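Local atomic coordinates of aldehyde dehydrogenase (Burkholderia cenocepacia, PDB entry 4O6R), a protein that probably oxidises aldehydes to carboxylic acids with NAD(P)+ as cofactor, and binds AMP in its nucleotide pocket. Residues A48-A53 / H214-R219; G292-L297 / L408-A413; V344-E349 / T383-Q388. All blocks are in the same frame, centred on the assembly; numbering follows the deposited sequence. Where two conformers were deposited one is given.

The three contacts divide between two parts of the chain. Contact 1 joins helices 47-66 and 213-222 beside the AMP pocket and is partly buried. Contacts 2 and 3 are buried and lie about 23 Å or more, nearest atoms, from contact 1. Contact 2 includes strand 294-298 of the seven-stranded sheet, and contact 3 packs beside strand 395-401 of the same sheet. Their centres are 15 Å apart, and they touch where Ala413 O meets Gln388 NE2, a probable hydrogen bond. An arginine-aspartate salt bridge closes contact 1 at its partly exposed margin. In contact 2 a buried arginine binds carbonyl oxygens at a helix end. Contact 3 is aliphatic packing, with a partly exposed arginine alongside.

Contact 1: A48-A53 / H214-R219; sequences ADVDLA and HTAGQR. With AMP (adenosine monophosphate), chain E.
Helix 213-222 forms part of the wall of the AMP pocket, and this contact packs helix 47-66 against it through Val50, Asp51, Ala216 and Arg219. The axes of the two short segments run 9.0 Å apart at 38°. Val50 points from helix 47-66 toward helix 213-222. Its CG2 lies 3.8 Å from Ala216 CB and also touches the Ala216 carbonyl oxygen. Its CG1, placed anti to the backbone N (chi1 172°), rests 3.8 Å from Arg219 CG. The helix carrying Ala216 follows strand 206-208 in the nucleotide-binding domain, as in other aldehyde dehydrogenases. Gly217 lays its backbone against the adenine, with C 3.4 Å from AMP C2. Gln218 OE1 accepts a hydrogen bond of 3.1 Å from AMP N6. Ser234, Val154, Thr237 and Lys180 also hydrogen-bond to AMP. Beyond Val50, Arg219 bends at chi2 and reaches Asp51 side-on in a salt bridge. NE and NH2 both donate to the single oxygen OD1. Arg219 NE lies 2.9 Å from Asp51 OD1. Arg219 NH2 lies 3.1 Å from Asp51 OD1. OD1 lies in the guanidinium plane and takes NE on its syn lone pair. The carboxylate itself stands 76° from that plane.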
loop_
_atom_site.group_PDB
_atom_site.type_symbol
_atom_site.label_atom_id
_atom_site.label_comp_id
_atom_site.label_asym_id
_atom_site.label_seq_id
_atom_site.Cartn_x
_atom_site.Cartn_y
_atom_site.Cartn_z
ATOM N N ALA A 48 24.467 -28.757 -19.367
ATOM C CA ALA A 48 23.693 -29.947 -18.999
ATOM C C ALA A 48 23.295 -29.935 -17.521
ATOM O O ALA A 48 22.228 -30.428 -17.154
ATOM C CB ALA A 48 24.475 -31.207 -19.331
ATOM N N ASP A 49 24.139 -29.364 -16.671
ATOM C CA ASP A 49 23.845 -29.304 -15.241
ATOM C C ASP A 49 22.823 -28.226 -14.949
ATOM O O ASP A 49 21.921 -28.412 -14.142
ATOM C CB ASP A 49 25.111 -29.010 -14.451
ATOM C CG ASP A 49 26.172 -30.090 -14.635
ATOM O OD1 ASP A 49 25.940 -31.243 -14.179
ATOM O OD2 ASP A 49 27.214 -29.778 -15.255
ATOM N N VAL A 50 22.962 -27.095 -15.622
ATOM C CA VAL A 50 21.925 -26.079 -15.554
ATOM C C VAL A 50 20.571 -26.657 -15.975
ATOM O O VAL A 50 19.553 -26.401 -15.325
ATOM C CB VAL A 50 22.274 -24.848 -16.404
ATOM C CG1 VAL A 50 21.096 -23.896 -16.465
ATOM C CG2 VAL A 50 23.491 -24.165 -15.814
ATOM N N ASP A 51 20.557 -27.458 -17.033
ATOM C CA ASP A 51 19.310 -28.125 -17.436
ATOM C C ASP A 51 18.712 -29.007 -16.334
ATOM O O ASP A 51 17.539 -28.932 -16.055
ATOM C CB ASP A 51 19.502 -28.934 -18.727
ATOM C CG ASP A 51 19.730 -28.047 -19.948
ATOM O OD1 ASP A 51 19.520 -26.832 -19.830
ATOM O OD2 ASP A 51 20.153 -28.555 -21.019
ATOM N N LEU A 52 19.550 -29.808 -15.682
ATOM C CA LEU A 52 19.104 -30.641 -14.580
ATOM C C LEU A 52 18.551 -29.791 -13.436
ATOM O O LEU A 52 17.549 -30.146 -12.837
ATOM C CB LEU A 52 20.244 -31.537 -14.075
ATOM C CG LEU A 52 20.679 -32.634 -15.043
ATOM C CD1 LEU A 52 21.920 -33.323 -14.515
ATOM C CD2 LEU A 52 19.583 -33.665 -15.260
ATOM N N ALA A 53 19.209 -28.673 -13.144
ATOM C CA ALA A 53 18.781 -27.786 -12.075
ATOM C C ALA A 53 17.453 -27.122 -12.376
ATOM O O ALA A 53 16.605 -27.042 -11.505
ATOM C CB ALA A 53 19.855 -26.743 -11.805
ATOM N N HIS A 214 30.583 -18.386 -18.910
ATOM C CA HIS A 214 30.333 -18.659 -20.304
ATOM C C HIS A 214 29.798 -20.053 -20.546
ATOM O O HIS A 214 29.440 -20.375 -21.662
ATOM C CB HIS A 214 31.594 -18.437 -21.110
ATOM C CG HIS A 214 32.716 -19.371 -20.763
ATOM N ND1 HIS A 214 33.671 -19.065 -19.817
ATOM C CD2 HIS A 214 33.048 -20.587 -21.253
ATOM C CE1 HIS A 214 34.538 -20.060 -19.730
ATOM N NE2 HIS A 214 34.178 -20.999 -20.588
ATOM N N THR A 215 29.744 -20.904 -19.525
ATOM C CA THR A 215 29.120 -22.226 -19.665
ATOM C C THR A 215 27.771 -22.222 -18.907
ATOM O O THR A 215 26.708 -22.089 -19.524
ATOM C CB THR A 215 30.029 -23.355 -19.140
ATOM O OG1 THR A 215 30.551 -23.014 -17.848
ATOM C CG2 THR A 215 31.223 -23.596 -20.073
ATOM N N ALA A 216 27.821 -22.333 -17.577
ATOM C CA ALA A 216 26.606 -22.368 -16.751
ATOM C C ALA A 216 25.827 -21.074 -16.813
ATOM O O ALA A 216 24.621 -21.089 -16.980
ATOM C CB ALA A 216 26.936 -22.688 -15.296
ATOM N N GLY A 217 26.511 -19.946 -16.655
ATOM C CA GLY A 217 25.826 -18.649 -16.596
ATOM C C GLY A 217 25.063 -18.356 -17.872
ATOM O O GLY A 217 23.912 -17.938 -17.828
ATOM N N GLN A 218 25.701 -18.580 -19.009
ATOM C CA GLN A 218 25.082 -18.303 -20.315
ATOM C C GLN A 218 23.859 -19.214 -20.521
ATOM O O GLN A 218 22.824 -18.772 -21.006
ATOM C CB GLN A 218 26.097 -18.510 -21.438
ATOM C CG GLN A 218 25.641 -18.093 -22.810
ATOM C CD GLN A 218 25.530 -16.590 -22.958
ATOM O OE1 GLN A 218 26.302 -15.826 -22.355
ATOM N NE2 GLN A 218 24.560 -16.148 -23.766
ATOM N N ARG A 219 23.964 -20.476 -20.129
ATOM C CA ARG A 219 22.836 -21.373 -20.308
ATOM C C ARG A 219 21.661 -20.941 -19.417
ATOM O O ARG A 219 20.509 -20.938 -19.859
ATOM C CB ARG A 219 23.215 -22.832 -20.025
ATOM C CG ARG A 219 22.070 -23.822 -20.170
ATOM C CD ARG A 219 21.347 -23.722 -21.511
ATOM N NE ARG A 219 20.274 -24.703 -21.591
ATOM C CZ ARG A 219 19.278 -24.675 -22.462
ATOM N NH1 ARG A 219 19.193 -23.720 -23.375
ATOM N NH2 ARG A 219 18.342 -25.614 -22.413
HETATM P P AMP E . 31.162 -10.414 -14.391
HETATM O O1P AMP E . 30.283 -9.212 -14.312
HETATM O O2P AMP E . 31.307 -10.934 -15.837
HETATM O O3P AMP E . 32.463 -10.253 -13.584
HETATM O "O5'" AMP E . 30.430 -11.666 -13.602
HETATM C "C5'" AMP E . 29.599 -11.691 -12.409
HETATM C "C4'" AMP E . 28.896 -13.081 -12.376
HETATM O "O4'" AMP E . 28.379 -13.361 -13.693
HETATM C "C3'" AMP E . 29.755 -14.307 -12.036
HETATM O "O3'" AMP E . 29.085 -15.319 -11.218
HETATM C "C2'" AMP E . 30.148 -14.829 -13.429
HETATM O "O2'" AMP E . 30.588 -16.204 -13.507
HETATM C "C1'" AMP E . 28.901 -14.559 -14.266
HETATM N N9 AMP E . 29.117 -14.435 -15.749
HETATM C C8 AMP E . 30.271 -14.127 -16.413
HETATM N N7 AMP E . 30.073 -14.146 -17.772
HETATM C C5 AMP E . 28.770 -14.459 -18.012
HETATM C C6 AMP E . 27.870 -14.636 -19.191
HETATM N N6 AMP E . 28.311 -14.490 -20.447
HETATM N N1 AMP E . 26.574 -14.951 -19.013
HETATM C C2 AMP E . 26.095 -15.111 -17.770
HETATM N N3 AMP E . 26.848 -14.982 -16.654
HETATM C C4 AMP E . 28.158 -14.659 -16.680
#

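Contact 2: G292-L297 / L408-A413; sequences GSRLVL and LAIANA
The polar part of this contact is Arg294, whose guanidinium meets the end of helix 404-411 with its edge. NH1 donates to Ile410 O at 2.8 Å, and NH2 donates to Ala411 O at 2.9 Å. Both oxygens lie in the guanidinium plane. The NH2 bond is nearly straight, with an N-H...O angle of 173°. NH1 comes from above the Ile410 carbonyl plane, 46° out of it. Ala413 N reaches the same oxygen from the opposite face, so two donors grip Ile410 O. The bend at chi3 (-69°) turns the guanidinium toward these carbonyls. Its NE donates to Lys259 O, which helps fix the rotation of the group. Carbonyls at the C-terminal end of a helix carry partial negative charge, which probably suits the buried cation.

The apolar part is small. Val296 CG2 lies 4.0 Å from Ile410 CG2, and the two side chains lie alongside, running in opposite senses. Ile410 CG2 also approaches Arg294 NH1. Ile410 packs on Leu399 of strand 395-401, while Val296 touches Phe401 and Ile263. Helix 404-411 thus packs on the parallel strands 294-298 and 395-401, in the alpha/beta core of the catalytic domain of the aldehyde dehydrogenase fold.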
loop_
_atom_site.group_PDB
_atom_site.type_symbol
_atom_site.label_atom_id
_atom_site.label_comp_id
_atom_site.label_asym_id
_atom_site.label_seq_id
_atom_site.Cartn_x
_atom_site.Cartn_y
_atom_site.Cartn_z
ATOM N N GLY A 292 32.402 4.125 -1.861
ATOM C CA GLY A 292 32.617 5.551 -2.030
ATOM C C GLY A 292 33.932 5.806 -2.755
ATOM O O GLY A 292 34.899 6.288 -2.143
ATOM N N SER A 293 33.956 5.525 -4.060
ATOM C CA SER A 293 35.227 5.557 -4.812
ATOM C C SER A 293 35.644 6.930 -5.339
ATOM O O SER A 293 36.771 7.072 -5.868
ATOM C CB SER A 293 35.197 4.563 -5.979
ATOM O OG SER A 293 34.030 4.745 -6.795
ATOM N N ARG A 294 34.758 7.903 -5.237
ATOM C CA ARG A 294 35.088 9.274 -5.536
ATOM C C ARG A 294 34.834 10.119 -4.329
ATOM O O ARG A 294 33.685 10.296 -3.923
ATOM C CB ARG A 294 34.263 9.819 -6.716
ATOM C CG ARG A 294 34.559 9.087 -8.013
ATOM C CD ARG A 294 33.804 9.696 -9.204
ATOM N NE ARG A 294 32.366 9.461 -9.088
ATOM C CZ ARG A 294 31.411 10.351 -9.399
ATOM N NH1 ARG A 294 31.706 11.543 -9.934
ATOM N NH2 ARG A 294 30.137 10.029 -9.187
ATOM N N LEU A 295 35.906 10.680 -3.766
ATOM C CA LEU A 295 35.789 11.520 -2.605
ATOM C C LEU A 295 35.834 12.928 -3.119
ATOM O O LEU A 295 36.816 13.334 -3.746
ATOM C CB LEU A 295 36.912 11.194 -1.637
ATOM C CG LEU A 295 36.954 11.952 -0.340
ATOM C CD1 LEU A 295 35.771 11.572 0.515
ATOM C CD2 LEU A 295 38.268 11.680 0.359
ATOM N N VAL A 296 34.730 13.641 -2.949
ATOM C CA VAL A 296 34.504 14.913 -3.587
ATOM C C VAL A 296 34.492 15.956 -2.465
ATOM O O VAL A 296 33.520 16.041 -1.704
ATOM C CB VAL A 296 33.169 14.931 -4.368
ATOM C CG1 VAL A 296 32.970 16.291 -5.023
ATOM C CG2 VAL A 296 33.128 13.826 -5.413
ATOM N N LEU A 297 35.573 16.727 -2.339
ATOM C CA LEU A 297 35.816 17.527 -1.135
ATOM C C LEU A 297 35.734 19.016 -1.411
ATOM O O LEU A 297 36.314 19.500 -2.381
ATOM C CB LEU A 297 37.222 17.254 -0.602
ATOM C CG LEU A 297 37.515 15.808 -0.226
ATOM C CD1 LEU A 297 38.973 15.696 0.164
ATOM C CD2 LEU A 297 36.633 15.348 0.934
ATOM N N LEU A 408 27.447 18.813 -7.498
ATOM C CA LEU A 408 26.399 18.067 -8.176
ATOM C C LEU A 408 26.848 17.667 -9.559
ATOM O O LEU A 408 26.647 16.529 -9.973
ATOM C CB LEU A 408 25.133 18.913 -8.320
ATOM C CG LEU A 408 23.964 18.234 -9.020
ATOM C CD1 LEU A 408 23.584 16.989 -8.205
ATOM C CD2 LEU A 408 22.835 19.245 -9.120
ATOM N N ALA A 409 27.446 18.615 -10.277
ATOM C CA ALA A 409 27.935 18.336 -11.622
ATOM C C ALA A 409 28.962 17.199 -11.569
ATOM O O ALA A 409 28.888 16.254 -12.358
ATOM C CB ALA A 409 28.504 19.597 -12.285
ATOM N N ILE A 410 29.894 17.260 -10.634
ATOM C CA ILE A 410 30.871 16.181 -10.475
ATOM C C ILE A 410 30.162 14.854 -10.156
ATOM O O ILE A 410 30.430 13.840 -10.799
ATOM C CB ILE A 410 31.924 16.517 -9.400
ATOM C CG1 ILE A 410 32.801 17.666 -9.872
ATOM C CG2 ILE A 410 32.794 15.324 -9.057
ATOM C CD1 ILE A 410 33.628 18.317 -8.770
ATOM N N ALA A 411 29.260 14.876 -9.182
ATOM C CA ALA A 411 28.571 13.681 -8.758
ATOM C C ALA A 411 27.955 12.965 -9.940
ATOM O O ALA A 411 28.020 11.747 -10.020
ATOM C CB ALA A 411 27.494 13.986 -7.710
ATOM N N ASN A 412 27.329 13.744 -10.824
ATOM C CA ASN A 412 26.574 13.199 -11.937
ATOM C C ASN A 412 27.387 13.037 -13.221
ATOM O O ASN A 412 26.801 12.687 -14.244
ATOM C CB ASN A 412 25.331 14.066 -12.204
ATOM C CG ASN A 412 24.249 13.885 -11.135
ATOM O OD1 ASN A 412 24.284 12.943 -10.321
ATOM N ND2 ASN A 412 23.295 14.774 -11.133
ATOM N N ALA A 413 28.717 13.227 -13.159
ATOM C CA ALA A 413 29.576 13.225 -14.365
ATOM C C ALA A 413 30.027 11.847 -14.878
ATOM O O ALA A 413 30.752 11.780 -15.894
ATOM C CB ALA A 413 30.819 14.097 -14.130
#

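Contact 3: V344-E349 / T383-Q388; sequences VDVARE and TDRVAQ
The last turns of helix 334-349, residues 344-349, and the helix-like turn at about 385-388 come closest at Ala347 and Val386, whose CA atoms are 6.2 Å apart. Two side-chain pairs bridge the gap. In the first, Ala347 CB faces both methyls of Val386. CG1 is the nearer at 4.0 Å, and CG2 follows at 4.2 Å from the same Ala347 CB. The Val386 first torsion (chi1 -62°) turns both methyls toward Ala347. In the second pair, Val346 and Arg385 cross at about a right angle. Val346 CG1 rests on the aliphatic part of Arg385, 3.8 Å from Arg385 CB, and also touches CD. Val346 CG2 meets Arg385 NH1 at 3.6 Å, approaching the guanidinium obliquely. The arginine bends at chi3 (60°), which brings NH1 up to Val346 CG2. Its NH2 forms a salt bridge with Glu389 OE1. The backbone of the turn is held as well: Arg385 N donates to Gln350 OE1, just past the helix, and Val386 O accepts from Thr397 OG1 and Lys259 NZ. Strand 395-401 lies against the contact, where Phe395 touches both Val344 and Val386, and Tyr343 of helix 334-349 packs on Arg385 and Val386.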
loop_
_atom_site.group_PDB
_atom_site.type_symbol
_atom_site.label_atom_id
_atom_site.label_comp_id
_atom_site.label_asym_id
_atom_site.label_seq_id
_atom_site.Cartn_x
_atom_site.Cartn_y
_atom_site.Cartn_z
ATOM N N VAL A 344 46.656 2.102 -10.872
ATOM C CA VAL A 344 47.650 3.000 -10.243
ATOM C C VAL A 344 48.575 3.613 -11.318
ATOM O O VAL A 344 48.810 4.817 -11.313
ATOM C CB VAL A 344 48.504 2.288 -9.143
ATOM C CG1 VAL A 344 49.609 3.199 -8.637
ATOM C CG2 VAL A 344 47.627 1.829 -8.006
ATOM N N ASP A 345 49.071 2.783 -12.242
ATOM C CA ASP A 345 49.918 3.246 -13.357
ATOM C C ASP A 345 49.165 4.256 -14.194
ATOM O O ASP A 345 49.688 5.327 -14.461
ATOM C CB ASP A 345 50.366 2.091 -14.265
ATOM C CG ASP A 345 51.310 1.122 -13.571
ATOM O OD1 ASP A 345 51.897 1.483 -12.535
ATOM O OD2 ASP A 345 51.440 -0.024 -14.047
ATOM N N VAL A 346 47.912 3.934 -14.517
ATOM C CA VAL A 346 47.043 4.838 -15.276
ATOM C C VAL A 346 46.905 6.179 -14.545
ATOM O O VAL A 346 47.015 7.234 -15.149
ATOM C CB VAL A 346 45.649 4.214 -15.567
ATOM C CG1 VAL A 346 44.716 5.240 -16.203
ATOM C CG2 VAL A 346 45.771 3.024 -16.496
ATOM N N ALA A 347 46.666 6.130 -13.245
ATOM C CA ALA A 347 46.473 7.335 -12.470
ATOM C C ALA A 347 47.696 8.250 -12.585
ATOM O O ALA A 347 47.555 9.439 -12.869
ATOM C CB ALA A 347 46.206 6.999 -11.018
ATOM N N ARG A 348 48.879 7.681 -12.364
ATOM C CA ARG A 348 50.120 8.464 -12.458
ATOM C C ARG A 348 50.330 9.012 -13.891
ATOM O O ARG A 348 50.682 10.193 -14.078
ATOM C CB ARG A 348 51.336 7.623 -12.027
ATOM C CG ARG A 348 51.394 7.197 -10.562
ATOM C CD ARG A 348 52.738 6.475 -10.296
ATOM N NE ARG A 348 52.749 5.698 -9.032
ATOM C CZ ARG A 348 53.011 6.233 -7.844
ATOM N NH1 ARG A 348 53.311 7.521 -7.754
ATOM N NH2 ARG A 348 52.992 5.504 -6.735
ATOM N N GLU A 349 50.110 8.158 -14.896
ATOM C CA GLU A 349 50.201 8.543 -16.320
ATOM C C GLU A 349 49.375 9.805 -16.599
ATOM O O GLU A 349 49.779 10.691 -17.341
ATOM C CB GLU A 349 49.694 7.414 -17.244
ATOM C CG GLU A 349 50.548 6.151 -17.339
ATOM C CD GLU A 349 49.766 4.919 -17.822
ATOM O OE1 GLU A 349 50.182 3.784 -17.502
ATOM O OE2 GLU A 349 48.718 5.059 -18.509
ATOM N N THR A 383 37.121 13.943 -15.389
ATOM C CA THR A 383 37.054 13.122 -16.579
ATOM C C THR A 383 38.219 12.149 -16.692
ATOM O O THR A 383 38.263 11.347 -17.635
ATOM C CB THR A 383 37.081 14.015 -17.826
ATOM O OG1 THR A 383 38.226 14.868 -17.745
ATOM C CG2 THR A 383 35.831 14.850 -17.888
ATOM N N ASP A 384 39.179 12.208 -15.771
ATOM C CA ASP A 384 40.265 11.247 -15.817
ATOM C C ASP A 384 39.741 9.812 -15.676
ATOM O O ASP A 384 38.694 9.579 -15.055
ATOM C CB ASP A 384 41.299 11.546 -14.741
ATOM C CG ASP A 384 42.064 12.844 -15.009
ATOM O OD1 ASP A 384 42.119 13.322 -16.181
ATOM O OD2 ASP A 384 42.628 13.387 -14.037
ATOM N N ARG A 385 40.489 8.865 -16.239
ATOM C CA ARG A 385 40.108 7.462 -16.191
ATOM C C ARG A 385 39.759 6.962 -14.787
ATOM O O ARG A 385 38.725 6.311 -14.606
ATOM C CB ARG A 385 41.160 6.564 -16.844
ATOM C CG ARG A 385 41.295 6.766 -18.370
ATOM C CD ARG A 385 42.137 5.694 -19.060
ATOM N NE ARG A 385 41.555 4.370 -18.865
ATOM C CZ ARG A 385 42.192 3.201 -18.962
ATOM N NH1 ARG A 385 43.482 3.130 -19.263
ATOM N NH2 ARG A 385 41.515 2.075 -18.742
ATOM N N VAL A 386 40.587 7.265 -13.788
ATOM C CA VAL A 386 40.344 6.711 -12.456
ATOM C C VAL A 386 39.202 7.412 -11.734
ATOM O O VAL A 386 38.774 6.953 -10.679
ATOM C CB VAL A 386 41.590 6.618 -11.535
ATOM C CG1 VAL A 386 42.635 5.692 -12.127
ATOM C CG2 VAL A 386 42.150 7.985 -11.184
ATOM N N ALA A 387 38.734 8.520 -12.303
ATOM C CA ALA A 387 37.556 9.225 -11.837
ATOM C C ALA A 387 36.299 8.775 -12.569
ATOM O O ALA A 387 35.221 9.172 -12.174
ATOM C CB ALA A 387 37.751 10.729 -12.029
ATOM N N GLN A 388 36.438 7.953 -13.615
ATOM C CA GLN A 388 35.310 7.517 -14.446
ATOM C C GLN A 388 35.061 6.017 -14.383
ATOM O O GLN A 388 33.912 5.579 -14.362
ATOM C CB GLN A 388 35.518 7.912 -15.913
ATOM C CG GLN A 388 35.413 9.395 -16.170
ATOM C CD GLN A 388 33.974 9.882 -16.044
ATOM O OE1 GLN A 388 33.032 9.220 -16.483
ATOM N NE2 GLN A 388 33.800 11.009 -15.416
#